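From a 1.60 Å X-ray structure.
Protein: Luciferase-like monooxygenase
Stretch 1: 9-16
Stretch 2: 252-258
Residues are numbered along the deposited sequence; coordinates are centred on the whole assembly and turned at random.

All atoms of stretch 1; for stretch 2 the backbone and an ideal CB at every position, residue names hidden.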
# COMPACT_ATOMS: atom_id res chain seq x y z
N PRO A 9 -9.73 -4.14 12.66
CA PRO A 9 -10.17 -3.00 13.48
C PRO A 9 -11.69 -2.91 13.57
O PRO A 9 -12.39 -2.95 12.56
CB PRO A 9 -9.58 -1.79 12.74
CG PRO A 9 -9.52 -2.23 11.32
CD PRO A 9 -9.25 -3.72 11.33
N THR A 10 -12.19 -2.82 14.80
CA THR A 10 -13.60 -2.53 15.06
C THR A 10 -13.59 -1.36 16.02
O THR A 10 -13.71 -1.52 17.24
CB THR A 10 -14.34 -3.75 15.63
OG1 THR A 10 -13.59 -4.31 16.71
CG2 THR A 10 -14.50 -4.80 14.57
N VAL A 11 -13.41 -0.16 15.46
CA VAL A 11 -13.10 1.02 16.26
C VAL A 11 -13.36 2.24 15.41
O VAL A 11 -13.19 2.22 14.18
CB VAL A 11 -11.63 0.97 16.76
CG1 VAL A 11 -10.66 0.95 15.57
CG2 VAL A 11 -11.35 2.14 17.68
N GLY A 12 -13.80 3.32 16.05
CA GLY A 12 -13.99 4.58 15.39
C GLY A 12 -13.24 5.68 16.13
O GLY A 12 -12.72 5.47 17.22
N PRO A 13 -13.19 6.88 15.53
CA PRO A 13 -12.31 7.93 16.08
C PRO A 13 -12.66 8.36 17.49
O PRO A 13 -11.78 8.86 18.20
CB PRO A 13 -12.47 9.08 15.08
CG PRO A 13 -13.59 8.71 14.17
CD PRO A 13 -13.76 7.23 14.22
N ALA A 14 -13.91 8.18 17.93
CA ALA A 14 -14.25 8.53 19.30
C ALA A 14 -13.65 7.56 20.32
O ALA A 14 -13.49 7.93 21.48
CB ALA A 14 -15.76 8.60 19.47
N GLU A 15 -13.32 6.33 19.90
CA GLU A 15 -12.70 5.36 20.81
C GLU A 15 -11.19 5.38 20.76
O GLU A 15 -10.53 5.28 21.80
CB GLU A 15 -13.17 3.94 20.49
CG GLU A 15 -14.66 3.72 20.55
CD GLU A 15 -15.06 2.44 19.85
OE1 GLU A 15 -15.14 1.39 20.53
OE2 GLU A 15 -15.29 2.48 18.62
N LYS A 16 -10.61 5.50 19.56
CA LYS A 16 -9.17 5.43 19.39
C LYS A 16 -8.81 6.13 18.10
O LYS A 16 -9.39 5.83 17.05
CB LYS A 16 -8.69 3.97 19.37
CG LYS A 16 -7.18 3.80 19.44
CD LYS A 16 -6.81 2.33 19.56
CE LYS A 16 -7.26 1.76 20.90
NZ LYS A 16 -6.39 0.63 21.34
N UNK A 252 -18.62 -8.35 22.01
CA UNK A 252 -19.85 -7.57 21.95
C UNK A 252 -19.68 -6.33 21.09
O UNK A 252 -20.54 -6.00 20.26
CB UNK A 252 -20.30 -7.17 23.36
N UNK A 253 -18.57 -5.61 21.30
CA UNK A 253 -18.31 -4.38 20.55
C UNK A 253 -18.19 -4.66 19.06
O UNK A 253 -18.73 -3.92 18.23
CB UNK A 253 -17.04 -3.70 21.06
N UNK A 254 -17.49 -5.73 18.69
CA UNK A 254 -17.35 -6.09 17.29
C UNK A 254 -18.69 -6.49 16.69
O UNK A 254 -19.01 -6.12 15.55
CB UNK A 254 -16.34 -7.23 17.13
N UNK A 255 -19.48 -7.26 17.44
CA UNK A 255 -20.81 -7.65 16.97
C UNK A 255 -21.69 -6.44 16.72
O UNK A 255 -22.43 -6.40 15.73
CB UNK A 255 -21.48 -8.58 17.98
N UNK A 256 -21.61 -5.44 17.59
CA UNK A 256 -22.41 -4.23 17.41
C UNK A 256 -21.97 -3.46 16.17
O UNK A 256 -22.81 -3.03 15.37
CB UNK A 256 -22.31 -3.34 18.65
N UNK A 257 -20.66 -3.27 16.01
CA UNK A 257 -20.13 -2.64 14.80
C UNK A 257 -20.60 -3.37 13.55
O UNK A 257 -20.92 -2.75 12.53
CB UNK A 257 -18.60 -2.60 14.84
N UNK A 258 -20.65 -4.71 13.61
CA UNK A 258 -21.10 -5.49 12.47
C UNK A 258 -22.57 -5.24 12.20
O UNK A 258 -22.97 -4.97 11.06
CB UNK A 258 -20.85 -6.98 12.70

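The backbone of 252-258 is helical throughout, with phi near -60° and psi near -45°. These helical angles exclude few residues; proline is disfavoured because it lacks the N-H for the helical bond. Position and surroundings must narrow the choice. The closest CA pair is Thr10 with position 254, 5.6 Å apart.

Position 252 lies out of reach of stretch 1. Its ideal CB has nothing of that stretch within 5.5 Å. Any helix-compatible residue would do, polar ones included. The deposited residue is Glu252. It makes no contact here.

Position 253 points its CA-to-CB bond toward stretch 1. The nearest feature is a charge: the ideal CB is 5.5 Å from Glu15 OE1. A small side chain would stop short of that carboxylate. A long donor suits better, and a positive charge best. Lysine could supply one; arginine could meet both oxygens at once. Glu15 OE2 already accepts a hydrogen bond from Gly12 N, at 3.1 Å from N to OE2, which helps hold the carboxylate in place. The deposited residue is Arg253. Its NE donates to Glu15 OE1 at 2.7 Å, and its NH2 donates to Glu15 OE2, also at 2.7 Å. The N-H...O angles are 160° and 161°, so both bonds are nearly straight. Together they make a two-pronged salt bridge. Glu15 OE2 and Gly12 N lie at the edge of the guanidinium, near its plane. Thr10 O sits over one face, 4.0 Å from Arg253 NE; this is a contact, not a hydrogen bond. NH2 is also hydrogen-bonded elsewhere in the structure.

Position 254 points sideways, yet its ideal CB is 4.0 Å from Thr10 CG2. Stretch 1 offers a methyl group here, close to the helix. A small apolar side chain fits well, and serine would also be plausible. A larger one is not excluded if it turns aside. The deposited residue is Ala254. Its CB packs against Thr10 CG2 at 4.0 Å, a simple van der Waals contact.

Position 255 points away from stretch 1. Nothing there restricts it, and most residues would do. The deposited residue is Asn255, which makes no contact.

Position 256 points sideways, with no atom of stretch 1 near its CB. Many residues would serve, long ones included. The deposited residue is Arg256. Its end comes nearer, but Arg256 NH2 stays 5.4 Å from Glu15 OE1, and no bond forms.

Position 257 points toward stretch 1, one helical turn after 253. Its ideal CB is 4.5 Å from Thr10 CB. A small residue such as alanine, serine or glycine would suit this close approach. The deposited residue is Ala257. Its CB meets Thr10 CB at 4.5 Å, so Thr10 touches both alanines.

Position 258 points sideways and is out of reach. Stretch 1 sets no demand, so polar or apolar residues would both do. The deposited residue is Leu258, whose CB is 7.0 Å from Thr10 CG2.

Stretch 2 252-258: ERANRAL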
# COMPACT_ATOMS: atom_id res chain seq x y z
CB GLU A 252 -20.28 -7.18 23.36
CG GLU A 252 -21.72 -6.70 23.48
CD GLU A 252 -21.87 -5.60 24.52
OE1 GLU A 252 -23.02 -5.30 24.91
OE2 GLU A 252 -20.84 -5.03 24.94
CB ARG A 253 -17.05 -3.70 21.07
CG ARG A 253 -16.50 -2.62 20.16
CD ARG A 253 -17.30 -1.34 20.30
NE ARG A 253 -16.89 -0.30 19.36
CZ ARG A 253 -17.48 -0.09 18.19
NH1 ARG A 253 -18.49 -0.85 17.80
NH2 ARG A 253 -17.05 0.89 17.40
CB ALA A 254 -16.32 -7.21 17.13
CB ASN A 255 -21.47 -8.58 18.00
CG ASN A 255 -21.08 -10.03 17.81
OD1 ASN A 255 -20.21 -10.34 16.99
ND2 ASN A 255 -21.72 -10.92 18.55
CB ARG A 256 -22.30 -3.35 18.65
CG ARG A 256 -23.36 -2.27 18.72
CD ARG A 256 -23.09 -1.29 19.85
NE ARG A 256 -21.93 -0.46 19.57
CZ ARG A 256 -21.57 0.60 20.29
NH1 ARG A 256 -22.28 0.95 21.36
NH2 ARG A 256 -20.49 1.30 19.96
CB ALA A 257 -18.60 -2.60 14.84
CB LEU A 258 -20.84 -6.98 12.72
CG LEU A 258 -21.42 -7.91 11.64
CD1 LEU A 258 -20.91 -7.52 10.26
CD2 LEU A 258 -21.12 -9.37 11.95
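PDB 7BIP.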